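PDB 1J1I: meta cleavage compound hydrolase from Janthinobacterium, which catalyses the hydrolytic cleavage of a carbon-carbon bond in the aromatic ring-fission product of carbazole degradation, releasing anthranilate. Local coordinates for residues T79-I84 against E192-A197; K107-G112 against L130-V135. All blocks are in the same frame, centred on the assembly; numbering follows the deposited sequence.

Contact 1: residues T79-I84 against E192-A197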
loop_
_atom_site.group_PDB
_atom_site.type_symbol
_atom_site.label_atom_id
_atom_site.label_comp_id
_atom_site.label_asym_id
_atom_site.label_seq_id
_atom_site.Cartn_x
_atom_site.Cartn_y
_atom_site.Cartn_z
ATOM N N THR A 79 -9.056 24.890 -18.465
ATOM C CA THR A 79 -8.174 24.633 -19.595
ATOM C C THR A 79 -8.967 24.863 -20.876
ATOM O O THR A 79 -10.193 24.757 -20.873
ATOM C CB THR A 79 -7.616 23.194 -19.536
ATOM O OG1 THR A 79 -6.571 23.148 -18.560
ATOM C CG2 THR A 79 -7.066 22.755 -20.885
ATOM N N ALA A 80 -8.266 25.186 -21.959
ATOM C CA ALA A 80 -8.895 25.468 -23.249
ATOM C C ALA A 80 -9.782 24.348 -23.785
ATOM O O ALA A 80 -9.529 23.162 -23.569
ATOM C CB ALA A 80 -7.827 25.824 -24.287
ATOM N N LYS A 81 -10.827 24.747 -24.499
ATOM C CA LYS A 81 -11.773 23.802 -25.064
ATOM C C LYS A 81 -11.980 24.102 -26.543
ATOM O O LYS A 81 -13.027 24.609 -26.944
ATOM C CB LYS A 81 -13.091 23.906 -24.294
ATOM C CG LYS A 81 -12.888 23.744 -22.792
ATOM C CD LYS A 81 -14.139 24.018 -21.990
ATOM C CE LYS A 81 -13.873 23.794 -20.505
ATOM N NZ LYS A 81 -12.779 24.658 -19.971
ATOM N N PRO A 82 -10.975 23.796 -27.374
ATOM C CA PRO A 82 -11.082 24.051 -28.810
ATOM C C PRO A 82 -12.091 23.132 -29.491
ATOM O O PRO A 82 -12.477 22.095 -28.948
ATOM C CB PRO A 82 -9.655 23.825 -29.302
ATOM C CG PRO A 82 -9.168 22.737 -28.395
ATOM C CD PRO A 82 -9.671 23.196 -27.042
ATOM N N ASP A 83 -12.523 23.523 -30.682
ATOM C CA ASP A 83 -13.483 22.724 -31.425
ATOM C C ASP A 83 -12.736 21.620 -32.153
ATOM O O ASP A 83 -12.381 21.760 -33.324
ATOM C CB ASP A 83 -14.241 23.593 -32.423
ATOM C CG ASP A 83 -15.229 22.799 -33.240
ATOM O OD1 ASP A 83 -16.042 22.065 -32.636
ATOM O OD2 ASP A 83 -15.189 22.908 -34.482
ATOM N N ILE A 84 -12.495 20.522 -31.443
ATOM C CA ILE A 84 -11.772 19.387 -31.995
ATOM C C ILE A 84 -12.422 18.087 -31.550
ATOM O O ILE A 84 -13.388 18.089 -30.787
ATOM C CB ILE A 84 -10.318 19.350 -31.493
ATOM C CG1 ILE A 84 -10.304 19.052 -29.989
ATOM C CG2 ILE A 84 -9.627 20.676 -31.774
ATOM C CD1 ILE A 84 -8.914 18.910 -29.399
ATOM N N GLU A 192 -21.596 26.439 -19.792
ATOM C CA GLU A 192 -21.874 25.901 -21.119
ATOM C C GLU A 192 -20.674 25.474 -21.959
ATOM O O GLU A 192 -20.750 24.463 -22.654
ATOM C CB GLU A 192 -22.782 26.850 -21.916
ATOM C CG GLU A 192 -22.576 28.328 -21.675
ATOM C CD GLU A 192 -23.761 29.151 -22.162
ATOM O OE1 GLU A 192 -24.141 29.007 -23.347
ATOM O OE2 GLU A 192 -24.314 29.938 -21.361
ATOM N N ALA A 193 -19.567 26.210 -21.902
ATOM C CA ALA A 193 -18.392 25.815 -22.681
ATOM C C ALA A 193 -17.843 24.496 -22.132
ATOM O O ALA A 193 -17.474 23.592 -22.887
ATOM C CB ALA A 193 -17.320 26.894 -22.612
ATOM N N THR A 194 -17.792 24.400 -20.808
ATOM C CA THR A 194 -17.299 23.205 -20.133
ATOM C C THR A 194 -18.228 22.027 -20.414
ATOM O O THR A 194 -17.779 20.901 -20.636
ATOM C CB THR A 194 -17.223 23.430 -18.612
ATOM O OG1 THR A 194 -16.383 24.561 -18.341
ATOM C CG2 THR A 194 -16.653 22.200 -17.915
ATOM N N ARG A 195 -19.528 22.294 -20.407
ATOM C CA ARG A 195 -20.511 21.255 -20.660
ATOM C C ARG A 195 -20.419 20.745 -22.092
ATOM O O ARG A 195 -20.546 19.547 -22.335
ATOM C CB ARG A 195 -21.924 21.776 -20.381
ATOM C CG ARG A 195 -23.013 20.765 -20.700
ATOM C CD ARG A 195 -24.383 21.262 -20.283
ATOM N NE ARG A 195 -25.416 20.265 -20.551
ATOM C CZ ARG A 195 -26.673 20.359 -20.131
ATOM N NH1 ARG A 195 -27.061 21.407 -19.416
ATOM N NH2 ARG A 195 -27.543 19.400 -20.422
ATOM N N LYS A 196 -20.192 21.654 -23.036
ATOM C CA LYS A 196 -20.079 21.273 -24.439
ATOM C C LYS A 196 -18.879 20.352 -24.662
ATOM O O LYS A 196 -18.976 19.354 -25.380
ATOM C CB LYS A 196 -19.944 22.516 -25.323
ATOM C CG LYS A 196 -19.855 22.212 -26.814
ATOM C CD LYS A 196 -19.773 23.493 -27.639
ATOM C CE LYS A 196 -19.703 23.203 -29.135
ATOM N NZ LYS A 196 -18.483 22.435 -29.513
ATOM N N ALA A 197 -17.747 20.695 -24.055
ATOM C CA ALA A 197 -16.546 19.876 -24.191
ATOM C C ALA A 197 -16.760 18.528 -23.507
ATOM O O ALA A 197 -16.288 17.497 -23.987
ATOM C CB ALA A 197 -15.342 20.590 -23.579
#

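Contact 2: residues K107-G112 against L130-V135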
loop_
_atom_site.group_PDB
_atom_site.type_symbol
_atom_site.label_atom_id
_atom_site.label_comp_id
_atom_site.label_asym_id
_atom_site.label_seq_id
_atom_site.Cartn_x
_atom_site.Cartn_y
_atom_site.Cartn_z
ATOM N N LYS A 107 12.730 14.783 -14.977
ATOM C CA LYS A 107 11.496 14.012 -15.059
ATOM C C LYS A 107 10.495 14.481 -14.014
ATOM O O LYS A 107 10.852 15.189 -13.070
ATOM C CB LYS A 107 11.790 12.524 -14.856
ATOM C CG LYS A 107 12.681 11.933 -15.936
ATOM C CD LYS A 107 12.977 10.465 -15.692
ATOM C CE LYS A 107 13.767 9.879 -16.855
ATOM N NZ LYS A 107 14.004 8.424 -16.676
ATOM N N VAL A 108 9.241 14.082 -14.188
ATOM C CA VAL A 108 8.182 14.450 -13.254
ATOM C C VAL A 108 7.371 13.220 -12.873
ATOM O O VAL A 108 7.315 12.241 -13.625
ATOM C CB VAL A 108 7.207 15.479 -13.867
ATOM C CG1 VAL A 108 7.954 16.744 -14.250
ATOM C CG2 VAL A 108 6.508 14.878 -15.074
ATOM N N SER A 109 6.748 13.272 -11.701
ATOM C CA SER A 109 5.910 12.171 -11.246
ATOM C C SER A 109 4.494 12.527 -11.674
ATOM O O SER A 109 4.135 13.704 -11.704
ATOM C CB SER A 109 5.972 12.036 -9.721
ATOM O OG SER A 109 7.289 11.762 -9.285
ATOM N N ILE A 110 3.695 11.520 -12.016
ATOM C CA ILE A 110 2.325 11.773 -12.439
ATOM C C ILE A 110 1.342 10.981 -11.584
ATOM O O ILE A 110 1.490 9.769 -11.412
ATOM C CB ILE A 110 2.115 11.402 -13.921
ATOM C CG1 ILE A 110 3.087 12.201 -14.799
ATOM C CG2 ILE A 110 0.655 11.670 -14.322
ATOM C CD1 ILE A 110 3.000 11.867 -16.281
ATOM N N VAL A 111 0.344 11.685 -11.060
ATOM C CA VAL A 111 -0.692 11.105 -10.209
ATOM C C VAL A 111 -2.049 11.395 -10.840
ATOM O O VAL A 111 -2.427 12.558 -10.995
ATOM C CB VAL A 111 -0.673 11.735 -8.797
ATOM C CG1 VAL A 111 -1.689 11.038 -7.905
ATOM C CG2 VAL A 111 0.737 11.642 -8.197
ATOM N N GLY A 112 -2.787 10.344 -11.188
ATOM C CA GLY A 112 -4.078 10.551 -11.814
ATOM C C GLY A 112 -5.202 9.653 -11.342
ATOM O O GLY A 112 -4.994 8.483 -11.020
ATOM N N LEU A 130 9.972 11.421 -19.976
ATOM C CA LEU A 130 9.541 12.598 -19.230
ATOM C C LEU A 130 9.058 12.216 -17.833
ATOM O O LEU A 130 8.920 13.074 -16.961
ATOM C CB LEU A 130 8.366 13.273 -19.940
ATOM C CG LEU A 130 8.521 13.751 -21.380
ATOM C CD1 LEU A 130 7.173 14.263 -21.880
ATOM C CD2 LEU A 130 9.583 14.840 -21.444
ATOM N N VAL A 131 8.810 10.927 -17.628
ATOM C CA VAL A 131 8.253 10.447 -16.363
ATOM C C VAL A 131 9.171 9.656 -15.443
ATOM O O VAL A 131 9.888 8.757 -15.882
ATOM C CB VAL A 131 7.003 9.586 -16.651
ATOM C CG1 VAL A 131 6.239 9.302 -15.362
ATOM C CG2 VAL A 131 6.118 10.298 -17.665
ATOM N N ASN A 132 9.103 9.989 -14.153
ATOM C CA ASN A 132 9.892 9.341 -13.109
ATOM C C ASN A 132 9.076 8.284 -12.346
ATOM O O ASN A 132 9.589 7.219 -12.008
ATOM C CB ASN A 132 10.390 10.395 -12.119
ATOM C CG ASN A 132 11.007 9.784 -10.882
ATOM O OD1 ASN A 132 12.058 9.146 -10.949
ATOM N ND2 ASN A 132 10.349 9.967 -9.739
ATOM N N ALA A 133 7.813 8.594 -12.069
ATOM C CA ALA A 133 6.926 7.686 -11.334
ATOM C C ALA A 133 5.480 7.945 -11.723
ATOM O O ALA A 133 5.131 9.052 -12.142
ATOM C CB ALA A 133 7.099 7.876 -9.827
ATOM N N LEU A 134 4.644 6.922 -11.569
ATOM C CA LEU A 134 3.229 7.004 -11.913
ATOM C C LEU A 134 2.329 6.455 -10.806
ATOM O O LEU A 134 2.603 5.401 -10.239
ATOM C CB LEU A 134 2.960 6.209 -13.190
ATOM C CG LEU A 134 1.503 6.066 -13.645
ATOM C CD1 LEU A 134 0.975 7.409 -14.134
ATOM C CD2 LEU A 134 1.420 5.029 -14.757
ATOM N N VAL A 135 1.253 7.173 -10.509
ATOM C CA VAL A 135 0.297 6.734 -9.493
ATOM C C VAL A 135 -1.060 6.627 -10.168
ATOM O O VAL A 135 -1.582 7.614 -10.675
ATOM C CB VAL A 135 0.201 7.742 -8.327
ATOM C CG1 VAL A 135 -0.874 7.292 -7.328
ATOM C CG2 VAL A 135 1.557 7.863 -7.636
HETATM O O HOH W 1 11.457 7.030 -17.390
#

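Contact 1: residues T79-I84 against E192-A197
K81 reaches across to T194 with its CG anti to the carbonyl carbon (chi1 -54°), a chain that stays extended through CE, and a bend at the last torsion (chi4 59°) that swings NZ back toward its own segment. There NZ donates to the carbonyl O of T79 at 2.7 Å, nearly in line with the C=O bond, and it bonds to the carbonyl O of G77 as well. Two backbone oxygens of one loop thus grip the ammonium group, and the helix 192-208 receives the methylenes of the lysine rather than its charge. CD of K81 rests 3.5 Å from the carbonyl O of A193 and 4.0 Å from CB of A197; Y86 packs on both K81 and A197 beside this contact. CE of K81 lies 3.4 Å from OG1 of T194 and, tighter than usual for two carbons, 3.5 Å from CA of T194. The hydroxyl of T194 is itself hydrogen-bonded to D191, just ahead of the segment. Closer to solvent, D83, at the centre of an inverse gamma turn, meets K196 only through its carboxylate: OD1 of D83 is 4.0 Å from NZ of K196, a long and probably weak salt bridge. A core loop, between strand 67-71 and helix 88-101, thereby packs on helix 192-208, which lies in the insertion that probably forms the lid, as in related alpha/beta hydrolases.

Contact 2: residues K107-G112 against L130-V135
K107-G112 and L130-V135 run parallel, strands 108-112 and 133-135 being 4.7 Å apart at an angle of 10°. N of V108 donates to O of L130, and N of I110 to O of A133 at 2.9 Å. In return, N of V135 reaches O of I110 at 2.8 Å, while N of G112 bonds to O of V135. The chain turns a corner at N132, whose N donates a nearly straight bond to O of V108, though from 45° above the carbonyl plane; N of A133 is left buried without a partner. Helix 114-126 links these adjacent strands in a right-handed beta-alpha-beta crossover and packs on the I110/V131/L134 face. G112 is the first glycine of the GxSxG pattern, consistent with the nucleophile elbow that carries S114, the probable catalytic serine. On the other face V111 and V135 lie side by side, CG1 of V111 being 3.8 Å from CB of V135, where F271 and F278 of helix 268-281 pack on them respectively. CD1 of I110 meets CG2 of V131 at 3.8 Å, the side chains crossing at about a right angle. At the exposed end K107, extended beyond CG, lays CD 3.5 Å from O of V131, and a water bridges its NZ to that oxygen.

In the fold
Contact 2 lies in the buried sheet and contact 1 near the surface, and their chemistry differs accordingly. Contact 2 joins neighbouring strands at the centre of the sheet, where regular backbone bonds and apolar side chains do the work, while K107 and its water-bridged ammonium lie at the exposed end. Contact 1 is smaller, with no hydrogen bond between its segments: a loop and a helix meet through the aliphatic part of a lysine and a long ion pair. They share no secondary-structure element, although helix 88-101 packs on parts of both 79-84 and 107-112. Strand 108-113 of contact 2 runs into the turn that carries the probable nucleophile S114, whereas contact 1 lies away from the probable active-site residues.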